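Local coordinates for RING finger protein unkempt homolog (Mus musculus, PDB 5ELK) that binds specific RNA sequences and represses translation, helping to set the early morphology of cortical neurons during embryonic development, at residues A8-N13 and G109-F114; D40-R43 and K49-S52; Q77-R82 and Q86-I91. One frame throughout, in Å; residues are numbered along the deposited sequence.

Contact 1. Residues A8-N13 and G109-F114; sequences AYVLGN and GPFCAF. With ZN (zinc ion), chain E; nucleotides of chain B.
Val10, on the helix 7-13 that leads into the first CCCH zinc finger of this fragment, touches the loop of the third finger at Pro110 and Phe111. One methyl does the work: Val10 CG2 lies 3.8 Å from Pro110 O. Val10 CG2 also comes to the edge of the Phe111 ring, near its plane, 4.4 Å from Phe111 CD1. With CG1 anti to the backbone N (chi1 172°), CG2 is turned beside that N and faces the loop, and the short branched side chain fills this buried spot without reaching further. Pro110 in turn lays its CG over one face of Phe111.

Beyond this small contact the loop turns its backbone to the RNA. Phe111 O accepts a hydrogen bond from N1 of G5 in chain B at 3.0 Å, with a weak second one from N2. Ala113 N donates a hydrogen bond to O6 of G5 of chain B, 2.8 Å away, so the loop reads the guanine edge through peptide groups. Ala113 O accepts another from N3 of U3 of chain B (3.0 Å), and the small methyl of this alanine leaves room for both bases. The Phe114 ring is intercalated: U3 covers one face and A4 the opposite face, an apolar slab well suited to two flat bases. Cys112 SG binds zinc, with Cys97, Cys106 and His116 completing the site, and Cys112 SG also accepts a hydrogen bond from Phe114 N at 3.4 Å (156°).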
loop_
_atom_site.group_PDB
_atom_site.type_symbol
_atom_site.label_atom_id
_atom_site.label_comp_id
_atom_site.label_asym_id
_atom_site.label_seq_id
_atom_site.Cartn_x
_atom_site.Cartn_y
_atom_site.Cartn_z
ATOM N N ALA A 8 11.228 4.700 4.004
ATOM C CA ALA A 8 10.871 4.505 5.404
ATOM C C ALA A 8 9.595 5.256 5.768
ATOM O O ALA A 8 8.854 4.834 6.647
ATOM C CB ALA A 8 12.012 4.924 6.305
ATOM N N TYR A 9 9.352 6.366 5.076
ATOM C CA TYR A 9 8.200 7.221 5.335
ATOM C C TYR A 9 6.979 6.662 4.618
ATOM O O TYR A 9 5.842 6.727 5.122
ATOM C CB TYR A 9 8.486 8.641 4.843
ATOM C CG TYR A 9 7.416 9.651 5.202
ATOM C CD1 TYR A 9 7.441 10.318 6.420
ATOM C CD2 TYR A 9 6.381 9.942 4.320
ATOM C CE1 TYR A 9 6.464 11.244 6.748
ATOM C CE2 TYR A 9 5.402 10.864 4.644
ATOM C CZ TYR A 9 5.449 11.510 5.857
ATOM O OH TYR A 9 4.475 12.424 6.179
ATOM N N VAL A 10 7.223 6.123 3.429
ATOM C CA VAL A 10 6.179 5.469 2.663
ATOM C C VAL A 10 5.611 4.355 3.517
ATOM O O VAL A 10 4.394 4.225 3.662
ATOM C CB VAL A 10 6.741 4.876 1.360
ATOM C CG1 VAL A 10 5.691 4.020 0.635
ATOM C CG2 VAL A 10 7.240 5.986 0.468
ATOM N N LEU A 11 6.514 3.568 4.093
ATOM C CA LEU A 11 6.141 2.426 4.925
ATOM C C LEU A 11 5.235 2.833 6.068
ATOM O O LEU A 11 4.262 2.152 6.369
ATOM C CB LEU A 11 7.377 1.771 5.524
ATOM C CG LEU A 11 7.420 0.242 5.583
ATOM C CD1 LEU A 11 8.441 -0.178 6.635
ATOM C CD2 LEU A 11 6.057 -0.426 5.824
ATOM N N GLY A 12 5.555 3.952 6.707
ATOM C CA GLY A 12 4.831 4.365 7.894
ATOM C C GLY A 12 3.539 5.110 7.629
ATOM O O GLY A 12 2.654 5.125 8.485
ATOM N N ASN A 13 3.407 5.695 6.440
ATOM C CA ASN A 13 2.358 6.686 6.197
ATOM C C ASN A 13 1.533 6.519 4.920
ATOM O O ASN A 13 0.450 7.088 4.814
ATOM C CB ASN A 13 2.980 8.085 6.208
ATOM C CG ASN A 13 3.784 8.347 7.462
ATOM O OD1 ASN A 13 4.980 8.654 7.402
ATOM N ND2 ASN A 13 3.134 8.209 8.615
ATOM N N GLY A 109 7.255 4.744 -9.529
ATOM C CA GLY A 109 8.311 5.544 -8.934
ATOM C C GLY A 109 8.439 5.356 -7.434
ATOM O O GLY A 109 8.618 4.240 -6.972
ATOM N N PRO A 110 8.330 6.443 -6.659
ATOM C CA PRO A 110 8.529 6.357 -5.207
ATOM C C PRO A 110 7.421 5.625 -4.454
ATOM O O PRO A 110 7.527 5.471 -3.238
ATOM C CB PRO A 110 8.579 7.824 -4.775
ATOM C CG PRO A 110 7.731 8.536 -5.792
ATOM C CD PRO A 110 7.923 7.796 -7.085
ATOM N N PHE A 111 6.394 5.164 -5.163
ATOM C CA PHE A 111 5.263 4.500 -4.526
ATOM C C PHE A 111 5.120 3.087 -5.044
ATOM O O PHE A 111 4.108 2.426 -4.806
ATOM C CB PHE A 111 3.981 5.300 -4.749
ATOM C CG PHE A 111 4.039 6.693 -4.187
ATOM C CD1 PHE A 111 4.575 6.926 -2.937
ATOM C CD2 PHE A 111 3.584 7.768 -4.916
ATOM C CE1 PHE A 111 4.642 8.204 -2.423
ATOM C CE2 PHE A 111 3.646 9.048 -4.402
ATOM C CZ PHE A 111 4.177 9.261 -3.154
ATOM N N CYS A 112 6.148 2.615 -5.739
ATOM C CA CYS A 112 6.229 1.209 -6.090
ATOM C C CYS A 112 6.436 0.435 -4.801
ATOM O O CYS A 112 7.219 0.859 -3.945
ATOM C CB CYS A 112 7.397 0.949 -7.042
ATOM S SG CYS A 112 7.435 -0.744 -7.704
ATOM N N ALA A 113 5.748 -0.696 -4.667
ATOM C CA ALA A 113 5.851 -1.537 -3.466
ATOM C C ALA A 113 6.923 -2.606 -3.639
ATOM O O ALA A 113 7.148 -3.420 -2.738
ATOM C CB ALA A 113 4.507 -2.193 -3.149
ATOM N N PHE A 114 7.570 -2.599 -4.802
ATOM C CA PHE A 114 8.614 -3.567 -5.129
ATOM C C PHE A 114 10.004 -2.946 -5.111
ATOM O O PHE A 114 10.162 -1.725 -5.139
ATOM C CB PHE A 114 8.330 -4.185 -6.492
ATOM C CG PHE A 114 7.062 -4.977 -6.520
ATOM C CD1 PHE A 114 5.846 -4.357 -6.756
ATOM C CD2 PHE A 114 7.076 -6.330 -6.273
ATOM C CE1 PHE A 114 4.677 -5.082 -6.767
ATOM C CE2 PHE A 114 5.902 -7.056 -6.276
ATOM C CZ PHE A 114 4.705 -6.430 -6.528
HETATM ZN ZN ZN E . 8.955 -0.277 -9.486
ATOM P P U B 3 3.023 -12.935 -1.959
ATOM O OP1 U B 3 3.426 -13.354 -3.321
ATOM O OP2 U B 3 3.873 -13.229 -0.776
ATOM O "O5'" U B 3 2.820 -11.360 -2.012
ATOM C "C5'" U B 3 1.634 -10.760 -1.515
ATOM C "C4'" U B 3 1.237 -9.579 -2.361
ATOM O "O4'" U B 3 2.222 -8.518 -2.187
ATOM C "C3'" U B 3 1.184 -9.863 -3.859
ATOM O "O3'" U B 3 0.189 -9.026 -4.456
ATOM C "C2'" U B 3 2.569 -9.419 -4.320
ATOM O "O2'" U B 3 2.668 -9.122 -5.697
ATOM C "C1'" U B 3 2.784 -8.186 -3.444
ATOM N N1 U B 3 4.194 -7.796 -3.256
ATOM C C2 U B 3 4.513 -6.441 -3.261
ATOM O O2 U B 3 3.681 -5.553 -3.400
ATOM N N3 U B 3 5.849 -6.143 -3.091
ATOM C C4 U B 3 6.885 -7.037 -2.935
ATOM O O4 U B 3 8.038 -6.617 -2.800
ATOM C C5 U B 3 6.472 -8.411 -2.944
ATOM C C6 U B 3 5.182 -8.740 -3.102
ATOM P P A B 4 -0.540 -9.468 -5.821
ATOM O OP1 A B 4 -2.010 -9.286 -5.660
ATOM O OP2 A B 4 0.021 -10.795 -6.182
ATOM O "O5'" A B 4 -0.033 -8.425 -6.920
ATOM C "C5'" A B 4 -0.390 -7.049 -6.836
ATOM C "C4'" A B 4 -0.034 -6.277 -8.088
ATOM O "O4'" A B 4 1.411 -6.215 -8.260
ATOM C "C3'" A B 4 -0.586 -6.815 -9.410
ATOM O "O3'" A B 4 -0.756 -5.691 -10.263
ATOM C "C2'" A B 4 0.592 -7.620 -9.947
ATOM O "O2'" A B 4 0.553 -7.852 -11.343
ATOM C "C1'" A B 4 1.753 -6.712 -9.547
ATOM N N9 A B 4 3.060 -7.363 -9.443
ATOM C C8 A B 4 3.341 -8.606 -8.934
ATOM N N7 A B 4 4.621 -8.890 -8.929
ATOM C C5 A B 4 5.235 -7.761 -9.461
ATOM C C6 A B 4 6.590 -7.452 -9.709
ATOM N N6 A B 4 7.595 -8.291 -9.451
ATOM N N1 A B 4 6.869 -6.233 -10.239
ATOM C C2 A B 4 5.842 -5.396 -10.491
ATOM N N3 A B 4 4.529 -5.574 -10.297
ATOM C C4 A B 4 4.282 -6.798 -9.772
ATOM P P G B 5 -2.120 -5.422 -11.057
ATOM O OP1 G B 5 -3.028 -6.599 -10.966
ATOM O OP2 G B 5 -1.724 -4.923 -12.401
ATOM O "O5'" G B 5 -2.743 -4.170 -10.292
ATOM C "C5'" G B 5 -3.622 -4.346 -9.187
ATOM C "C4'" G B 5 -3.758 -3.077 -8.380
ATOM O "O4'" G B 5 -2.567 -2.899 -7.566
ATOM C "C3'" G B 5 -3.923 -1.789 -9.193
ATOM O "O3'" G B 5 -4.806 -0.898 -8.512
ATOM C "C2'" G B 5 -2.513 -1.205 -9.190
ATOM O "O2'" G B 5 -2.457 0.200 -9.351
ATOM C "C1'" G B 5 -2.003 -1.628 -7.814
ATOM N N9 G B 5 -0.543 -1.748 -7.730
ATOM C C8 G B 5 0.249 -2.670 -8.374
ATOM N N7 G B 5 1.513 -2.527 -8.098
ATOM C C5 G B 5 1.563 -1.447 -7.228
ATOM C C6 G B 5 2.671 -0.827 -6.592
ATOM O O6 G B 5 3.864 -1.117 -6.680
ATOM N N1 G B 5 2.286 0.239 -5.791
ATOM C C2 G B 5 0.985 0.648 -5.614
ATOM N N2 G B 5 0.811 1.695 -4.794
ATOM N N3 G B 5 -0.061 0.080 -6.197
ATOM C C4 G B 5 0.300 -0.956 -6.984
#

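Contact 2. Residues D40-R43 and K49-S52; sequences DRRR and KYRS
Arg43 and Tyr50 meet by stacking first of all. The planar cation of Arg43 is laid parallel to one face of Tyr50 (planes 3° apart), with 4.5 Å from Arg43 CZ to the ring centroid, which makes an off-centre cation-pi contact. Arg43 NH2 stands above the rim of the ring, 3.9 Å from Tyr50 CG. A bend at chi3 folds the arginine back over the tyrosine, and Arg43 CB also packs on the ring, 3.9 Å from Tyr50 CE2. Arginine suits the place because its flat cation can cover an aromatic face while its N-H groups point outward in the plane: NH2 reaches Glu84 in a salt bridge and Tyr78 O in a hydrogen bond, and NH1 is held by Cys76 O and Asp74 O. These partners fix the rotation of the guanidinium.

Among hydrogen bonds, the phenol supplies the direct one. Tyr50 OH donates to Arg43 O at 2.6 Å, approaching in the carbonyl plane with a C=O...donor angle of 151°. Thus one arginine is gripped twice, its side chain by the ring face and its backbone by the hydroxyl. To present both, Tyr50 places CG between its backbone N and carbonyl carbon (chi1 50°).

A water adds the third kind of link. It accepts from Arg42 NE at 3.0 Å and donates to Tyr50 OH at 2.8 Å, so the buried hydroxyl both gives and receives. Arg42 itself crosses the tyrosine at about a right angle, its chain extended from CG to NE.

Both segments lie between His36, the last ligand of the first zinc site, and Cys55, the first of the second. Glu84 of helix 82-86 touches both Arg42 and Tyr50, while Arg42 NH2 is bonded to Leu11 O of helix 7-13.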
loop_
_atom_site.group_PDB
_atom_site.type_symbol
_atom_site.label_atom_id
_atom_site.label_comp_id
_atom_site.label_asym_id
_atom_site.label_seq_id
_atom_site.Cartn_x
_atom_site.Cartn_y
_atom_site.Cartn_z
ATOM N N ASP A 40 -8.914 1.392 -0.695
ATOM C CA ASP A 40 -7.648 2.070 -0.980
ATOM C C ASP A 40 -6.947 2.348 0.348
ATOM O O ASP A 40 -5.753 2.663 0.402
ATOM C CB ASP A 40 -7.972 3.395 -1.685
ATOM C CG ASP A 40 -6.770 4.044 -2.316
ATOM O OD1 ASP A 40 -5.877 3.322 -2.792
ATOM O OD2 ASP A 40 -6.729 5.292 -2.354
ATOM N N ARG A 41 -7.708 2.216 1.429
ATOM C CA ARG A 41 -7.259 2.619 2.747
ATOM C C ARG A 41 -6.244 1.645 3.313
ATOM O O ARG A 41 -6.228 0.462 2.973
ATOM C CB ARG A 41 -8.456 2.724 3.688
ATOM C CG ARG A 41 -8.108 3.163 5.089
ATOM C CD ARG A 41 -9.356 3.556 5.845
ATOM N NE ARG A 41 -9.490 2.816 7.094
ATOM C CZ ARG A 41 -8.892 3.156 8.229
ATOM N NH1 ARG A 41 -8.103 4.224 8.281
ATOM N NH2 ARG A 41 -9.077 2.424 9.316
ATOM N N ARG A 42 -5.404 2.163 4.195
ATOM C CA ARG A 42 -4.374 1.372 4.840
ATOM C C ARG A 42 -4.275 1.761 6.310
ATOM O O ARG A 42 -4.046 2.923 6.641
ATOM C CB ARG A 42 -3.032 1.603 4.130
ATOM C CG ARG A 42 -1.835 1.011 4.820
ATOM C CD ARG A 42 -0.705 0.804 3.834
ATOM N NE ARG A 42 0.497 0.260 4.461
ATOM C CZ ARG A 42 1.476 1.001 4.970
ATOM N NH1 ARG A 42 1.401 2.322 4.932
ATOM N NH2 ARG A 42 2.536 0.421 5.511
ATOM N N ARG A 43 -4.464 0.793 7.197
ATOM C CA ARG A 43 -4.195 1.020 8.607
ATOM C C ARG A 43 -2.687 1.120 8.801
ATOM O O ARG A 43 -1.928 0.281 8.311
ATOM C CB ARG A 43 -4.777 -0.107 9.455
ATOM C CG ARG A 43 -6.296 -0.195 9.381
ATOM C CD ARG A 43 -6.807 -1.518 9.923
ATOM N NE ARG A 43 -6.437 -2.633 9.058
ATOM C CZ ARG A 43 -6.531 -3.915 9.398
ATOM N NH1 ARG A 43 -6.981 -4.261 10.590
ATOM N NH2 ARG A 43 -6.166 -4.852 8.543
ATOM N N LYS A 49 -1.433 -3.825 14.440
ATOM C CA LYS A 49 -0.541 -4.925 14.132
ATOM C C LYS A 49 -1.332 -6.013 13.441
ATOM O O LYS A 49 -2.188 -6.653 14.052
ATOM C CB LYS A 49 0.101 -5.469 15.409
ATOM C CG LYS A 49 1.614 -5.293 15.456
ATOM C CD LYS A 49 2.045 -4.137 16.346
ATOM C CE LYS A 49 2.589 -2.948 15.554
ATOM N NZ LYS A 49 3.971 -3.175 15.022
ATOM N N TYR A 50 -1.065 -6.197 12.156
ATOM C CA TYR A 50 -1.713 -7.248 11.399
ATOM C C TYR A 50 -0.711 -7.998 10.540
ATOM O O TYR A 50 0.344 -7.477 10.197
ATOM C CB TYR A 50 -2.844 -6.677 10.539
ATOM C CG TYR A 50 -2.461 -5.467 9.702
ATOM C CD1 TYR A 50 -1.963 -5.613 8.413
ATOM C CD2 TYR A 50 -2.621 -4.182 10.193
ATOM C CE1 TYR A 50 -1.632 -4.517 7.649
ATOM C CE2 TYR A 50 -2.290 -3.085 9.431
ATOM C CZ TYR A 50 -1.795 -3.254 8.165
ATOM O OH TYR A 50 -1.467 -2.147 7.418
ATOM N N ARG A 51 -1.062 -9.238 10.218
ATOM C CA ARG A 51 -0.216 -10.114 9.428
ATOM C C ARG A 51 -0.286 -9.752 7.940
ATOM O O ARG A 51 -1.221 -9.076 7.498
ATOM C CB ARG A 51 -0.631 -11.578 9.669
ATOM C CG ARG A 51 0.104 -12.321 10.809
ATOM C CD ARG A 51 0.511 -11.427 11.997
ATOM N NE ARG A 51 -0.209 -11.750 13.225
ATOM C CZ ARG A 51 -0.353 -10.919 14.256
ATOM N NH1 ARG A 51 0.159 -9.695 14.230
ATOM N NH2 ARG A 51 -1.029 -11.312 15.323
ATOM N N SER A 52 0.714 -10.194 7.179
ATOM C CA SER A 52 0.756 -9.940 5.742
ATOM C C SER A 52 -0.399 -10.618 5.002
ATOM O O SER A 52 -0.828 -10.148 3.953
ATOM C CB SER A 52 2.083 -10.418 5.144
ATOM O OG SER A 52 2.289 -11.796 5.398
HETATM O O HOH W 1 0.561 -2.514 5.480
#

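Contact 3. Residues Q77-R82 and Q86-I91; sequences QYCHTR and QFHPEI. With ZN (zinc ion), chain D; nucleotides of chain B.
Cys79 opens the contact, Cys79 SG meeting the His88 ring obliquely, 4.4 Å from His88 CD2. A small sulfur side chain suits this buried spot, and His88 is held by a bond from NE2 to Tyr50 O. Next in sequence, His80 binds zinc through NE2 in the site it shares with Cys55, Cys70 and Cys76. Thr81 is the N-cap of the short helix, its OG1 accepting a hydrogen bond from Glu84 N.

Arg82 begins that helix, and Arg82 O accepts Gln86 N-H at 2.8 Å, closing the helical turn. Their side chains run alongside, with Arg82 CG 3.4 Å from Gln86 OE1. The extended start of the Arg82 side chain (chi1 171°, chi2 -179°) brings Arg82 CD to 3.2 Å from O4' of G5 of chain B, and C5' of that nucleotide covers one guanidinium face. Replacing Arg82 by an alanine would probably leave the G5 sugar and Gln86 OE1 without this cover, and Gln86 more able to turn from U3 of chain B, to whose O2 Gln86 NE2 donates a hydrogen bond of 2.8 Å.

The contact spans helix 82-86 end to end; Phe87, the first residue to leave the helix, stacks on Tyr14 and touches Val10 of helix 7-13.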
loop_
_atom_site.group_PDB
_atom_site.type_symbol
_atom_site.label_atom_id
_atom_site.label_comp_id
_atom_site.label_asym_id
_atom_site.label_seq_id
_atom_site.Cartn_x
_atom_site.Cartn_y
_atom_site.Cartn_z
ATOM N N GLN A 77 -6.433 -8.955 12.493
ATOM C CA GLN A 77 -5.001 -9.235 12.402
ATOM C C GLN A 77 -4.632 -9.777 11.026
ATOM O O GLN A 77 -3.665 -10.518 10.869
ATOM C CB GLN A 77 -4.609 -10.224 13.495
ATOM C CG GLN A 77 -4.884 -9.696 14.886
ATOM C CD GLN A 77 -3.697 -8.973 15.465
ATOM O OE1 GLN A 77 -2.677 -9.590 15.763
ATOM N NE2 GLN A 77 -3.814 -7.659 15.622
ATOM N N TYR A 78 -5.418 -9.383 10.034
ATOM C CA TYR A 78 -5.202 -9.775 8.655
ATOM C C TYR A 78 -5.350 -8.533 7.797
ATOM O O TYR A 78 -5.968 -7.563 8.230
ATOM C CB TYR A 78 -6.244 -10.813 8.247
ATOM C CG TYR A 78 -6.067 -12.163 8.905
ATOM C CD1 TYR A 78 -6.568 -12.421 10.179
ATOM C CD2 TYR A 78 -5.406 -13.188 8.247
ATOM C CE1 TYR A 78 -6.405 -13.659 10.770
ATOM C CE2 TYR A 78 -5.248 -14.430 8.833
ATOM C CZ TYR A 78 -5.749 -14.656 10.094
ATOM O OH TYR A 78 -5.585 -15.888 10.681
ATOM N N CYS A 79 -4.812 -8.566 6.582
ATOM C CA CYS A 79 -4.927 -7.426 5.681
ATOM C C CYS A 79 -6.339 -7.294 5.117
ATOM O O CYS A 79 -6.974 -8.289 4.802
ATOM C CB CYS A 79 -3.925 -7.546 4.535
ATOM S SG CYS A 79 -2.206 -7.400 5.061
ATOM N N HIS A 80 -6.801 -6.052 4.986
ATOM C CA HIS A 80 -8.146 -5.744 4.509
ATOM C C HIS A 80 -8.150 -5.055 3.144
ATOM O O HIS A 80 -9.208 -4.866 2.543
ATOM C CB HIS A 80 -8.873 -4.857 5.524
ATOM C CG HIS A 80 -9.538 -5.616 6.630
ATOM N ND1 HIS A 80 -10.150 -4.999 7.697
ATOM C CD2 HIS A 80 -9.687 -6.950 6.833
ATOM C CE1 HIS A 80 -10.637 -5.914 8.515
ATOM N NE2 HIS A 80 -10.371 -7.105 8.015
ATOM N N THR A 81 -6.976 -4.669 2.663
ATOM C CA THR A 81 -6.848 -4.116 1.317
ATOM C C THR A 81 -5.522 -4.510 0.707
ATOM O O THR A 81 -4.568 -4.846 1.410
ATOM C CB THR A 81 -6.903 -2.591 1.298
ATOM O OG1 THR A 81 -5.723 -2.065 1.918
ATOM C CG2 THR A 81 -8.121 -2.078 2.023
ATOM N N ARG A 82 -5.477 -4.457 -0.617
ATOM C CA ARG A 82 -4.305 -4.855 -1.364
ATOM C C ARG A 82 -3.168 -3.926 -0.977
ATOM O O ARG A 82 -2.004 -4.332 -0.868
ATOM C CB ARG A 82 -4.594 -4.755 -2.859
ATOM C CG ARG A 82 -3.378 -4.929 -3.760
ATOM C CD ARG A 82 -3.769 -4.780 -5.222
ATOM N NE ARG A 82 -4.590 -5.897 -5.686
ATOM C CZ ARG A 82 -5.829 -5.791 -6.164
ATOM N NH1 ARG A 82 -6.434 -4.610 -6.271
ATOM N NH2 ARG A 82 -6.475 -6.882 -6.547
ATOM N N GLN A 86 0.552 -4.998 0.140
ATOM C CA GLN A 86 1.700 -4.637 -0.677
ATOM C C GLN A 86 2.686 -3.784 0.109
ATOM O O GLN A 86 3.894 -3.877 -0.097
ATOM C CB GLN A 86 1.253 -3.909 -1.943
ATOM C CG GLN A 86 0.576 -4.816 -2.964
ATOM C CD GLN A 86 0.602 -4.254 -4.367
ATOM O OE1 GLN A 86 -0.380 -3.687 -4.838
ATOM N NE2 GLN A 86 1.733 -4.407 -5.047
ATOM N N PHE A 87 2.167 -2.993 1.041
ATOM C CA PHE A 87 3.000 -2.113 1.842
ATOM C C PHE A 87 3.114 -2.623 3.264
ATOM O O PHE A 87 3.345 -1.855 4.196
ATOM C CB PHE A 87 2.433 -0.703 1.804
ATOM C CG PHE A 87 2.521 -0.076 0.450
ATOM C CD1 PHE A 87 1.542 -0.301 -0.491
ATOM C CD2 PHE A 87 3.607 0.706 0.101
ATOM C CE1 PHE A 87 1.630 0.261 -1.739
ATOM C CE2 PHE A 87 3.694 1.271 -1.150
ATOM C CZ PHE A 87 2.708 1.049 -2.068
ATOM N N HIS A 88 2.966 -3.932 3.433
ATOM C CA HIS A 88 3.207 -4.530 4.730
ATOM C C HIS A 88 4.717 -4.598 4.972
ATOM O O HIS A 88 5.472 -4.898 4.050
ATOM C CB HIS A 88 2.604 -5.927 4.801
ATOM C CG HIS A 88 2.548 -6.480 6.185
ATOM N ND1 HIS A 88 3.586 -7.196 6.751
ATOM C CD2 HIS A 88 1.588 -6.402 7.141
ATOM C CE1 HIS A 88 3.261 -7.544 7.979
ATOM N NE2 HIS A 88 2.055 -7.076 8.244
ATOM N N PRO A 89 5.163 -4.328 6.210
ATOM C CA PRO A 89 6.585 -4.401 6.576
ATOM C C PRO A 89 7.336 -5.635 6.083
ATOM O O PRO A 89 8.533 -5.544 5.859
ATOM C CB PRO A 89 6.535 -4.416 8.100
ATOM C CG PRO A 89 5.354 -3.581 8.424
ATOM C CD PRO A 89 4.344 -3.863 7.345
ATOM N N GLU A 90 6.642 -6.757 5.929
ATOM C CA GLU A 90 7.256 -8.025 5.531
ATOM C C GLU A 90 7.106 -8.296 4.036
ATOM O O GLU A 90 7.662 -9.261 3.514
ATOM C CB GLU A 90 6.628 -9.186 6.302
ATOM C CG GLU A 90 6.791 -9.117 7.802
ATOM C CD GLU A 90 6.184 -10.322 8.501
ATOM O OE1 GLU A 90 6.438 -10.498 9.714
ATOM O OE2 GLU A 90 5.455 -11.093 7.836
ATOM N N ILE A 91 6.363 -7.440 3.349
ATOM C CA ILE A 91 6.071 -7.630 1.931
ATOM C C ILE A 91 6.792 -6.554 1.118
ATOM O O ILE A 91 7.278 -6.814 0.016
ATOM C CB ILE A 91 4.541 -7.525 1.662
ATOM C CG1 ILE A 91 3.765 -8.559 2.491
ATOM C CG2 ILE A 91 4.226 -7.658 0.169
ATOM C CD1 ILE A 91 4.051 -10.008 2.127
HETATM ZN ZN ZN D . -10.729 -8.992 8.747
ATOM P P G B 5 -2.120 -5.422 -11.057
ATOM O OP1 G B 5 -3.028 -6.599 -10.966
ATOM O OP2 G B 5 -1.724 -4.923 -12.401
ATOM O "O5'" G B 5 -2.743 -4.170 -10.292
ATOM C "C5'" G B 5 -3.622 -4.346 -9.187
ATOM C "C4'" G B 5 -3.758 -3.077 -8.380
ATOM O "O4'" G B 5 -2.567 -2.899 -7.566
ATOM C "C3'" G B 5 -3.923 -1.789 -9.193
ATOM O "O3'" G B 5 -4.806 -0.898 -8.512
ATOM C "C2'" G B 5 -2.513 -1.205 -9.190
ATOM O "O2'" G B 5 -2.457 0.200 -9.351
ATOM C "C1'" G B 5 -2.003 -1.628 -7.814
ATOM N N9 G B 5 -0.543 -1.748 -7.730
ATOM C C8 G B 5 0.249 -2.670 -8.374
ATOM N N7 G B 5 1.513 -2.527 -8.098
ATOM C C5 G B 5 1.563 -1.447 -7.228
ATOM C C6 G B 5 2.671 -0.827 -6.592
ATOM O O6 G B 5 3.864 -1.117 -6.680
ATOM N N1 G B 5 2.286 0.239 -5.791
ATOM C C2 G B 5 0.985 0.648 -5.614
ATOM N N2 G B 5 0.811 1.695 -4.794
ATOM N N3 G B 5 -0.061 0.080 -6.197
ATOM C C4 G B 5 0.300 -0.956 -6.984
ATOM P P U B 3 3.023 -12.935 -1.959
ATOM O OP1 U B 3 3.426 -13.354 -3.321
ATOM O OP2 U B 3 3.873 -13.229 -0.776
ATOM O "O5'" U B 3 2.820 -11.360 -2.012
ATOM C "C5'" U B 3 1.634 -10.760 -1.515
ATOM C "C4'" U B 3 1.237 -9.579 -2.361
ATOM O "O4'" U B 3 2.222 -8.518 -2.187
ATOM C "C3'" U B 3 1.184 -9.863 -3.859
ATOM O "O3'" U B 3 0.189 -9.026 -4.456
ATOM C "C2'" U B 3 2.569 -9.419 -4.320
ATOM O "O2'" U B 3 2.668 -9.122 -5.697
ATOM C "C1'" U B 3 2.784 -8.186 -3.444
ATOM N N1 U B 3 4.194 -7.796 -3.256
ATOM C C2 U B 3 4.513 -6.441 -3.261
ATOM O O2 U B 3 3.681 -5.553 -3.400
ATOM N N3 U B 3 5.849 -6.143 -3.091
ATOM C C4 U B 3 6.885 -7.037 -2.935
ATOM O O4 U B 3 8.038 -6.617 -2.800
ATOM C C5 U B 3 6.472 -8.411 -2.944
ATOM C C6 U B 3 5.182 -8.740 -3.102
ATOM P P A B 4 -0.540 -9.468 -5.821
ATOM O OP1 A B 4 -2.010 -9.286 -5.660
ATOM O OP2 A B 4 0.021 -10.795 -6.182
ATOM O "O5'" A B 4 -0.033 -8.425 -6.920
ATOM C "C5'" A B 4 -0.390 -7.049 -6.836
ATOM C "C4'" A B 4 -0.034 -6.277 -8.088
ATOM O "O4'" A B 4 1.411 -6.215 -8.260
ATOM C "C3'" A B 4 -0.586 -6.815 -9.410
ATOM O "O3'" A B 4 -0.756 -5.691 -10.263
ATOM C "C2'" A B 4 0.592 -7.620 -9.947
ATOM O "O2'" A B 4 0.553 -7.852 -11.343
ATOM C "C1'" A B 4 1.753 -6.712 -9.547
ATOM N N9 A B 4 3.060 -7.363 -9.443
ATOM C C8 A B 4 3.341 -8.606 -8.934
ATOM N N7 A B 4 4.621 -8.890 -8.929
ATOM C C5 A B 4 5.235 -7.761 -9.461
ATOM C C6 A B 4 6.590 -7.452 -9.709
ATOM N N6 A B 4 7.595 -8.291 -9.451
ATOM N N1 A B 4 6.869 -6.233 -10.239
ATOM C C2 A B 4 5.842 -5.396 -10.491
ATOM N N3 A B 4 4.529 -5.574 -10.297
ATOM C C4 A B 4 4.282 -6.798 -9.772
#

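How the contacts relate
Contacts 2 and 3 follow one another along the chain, and both lie within the long loop that contact 1 closes between the first and third CCCH fingers. Their centres are about 5 Å apart, whereas the centre of contact 1 lies about 14 Å from that of contact 2 and 13 Å from that of contact 3. Helix 7-13 reaches both neighbours, contact 2 by a hydrogen bond and contact 3 where Leu11 CD2 packs on Phe87 O. Further hydrogen bonds join contact 2 to contact 3. Contacts 1 and 3 share the RNA, where Phe114 packs against Gln86. Such close packing, with little regular structure, is consistent with the three fingers acting as one RNA-binding unit.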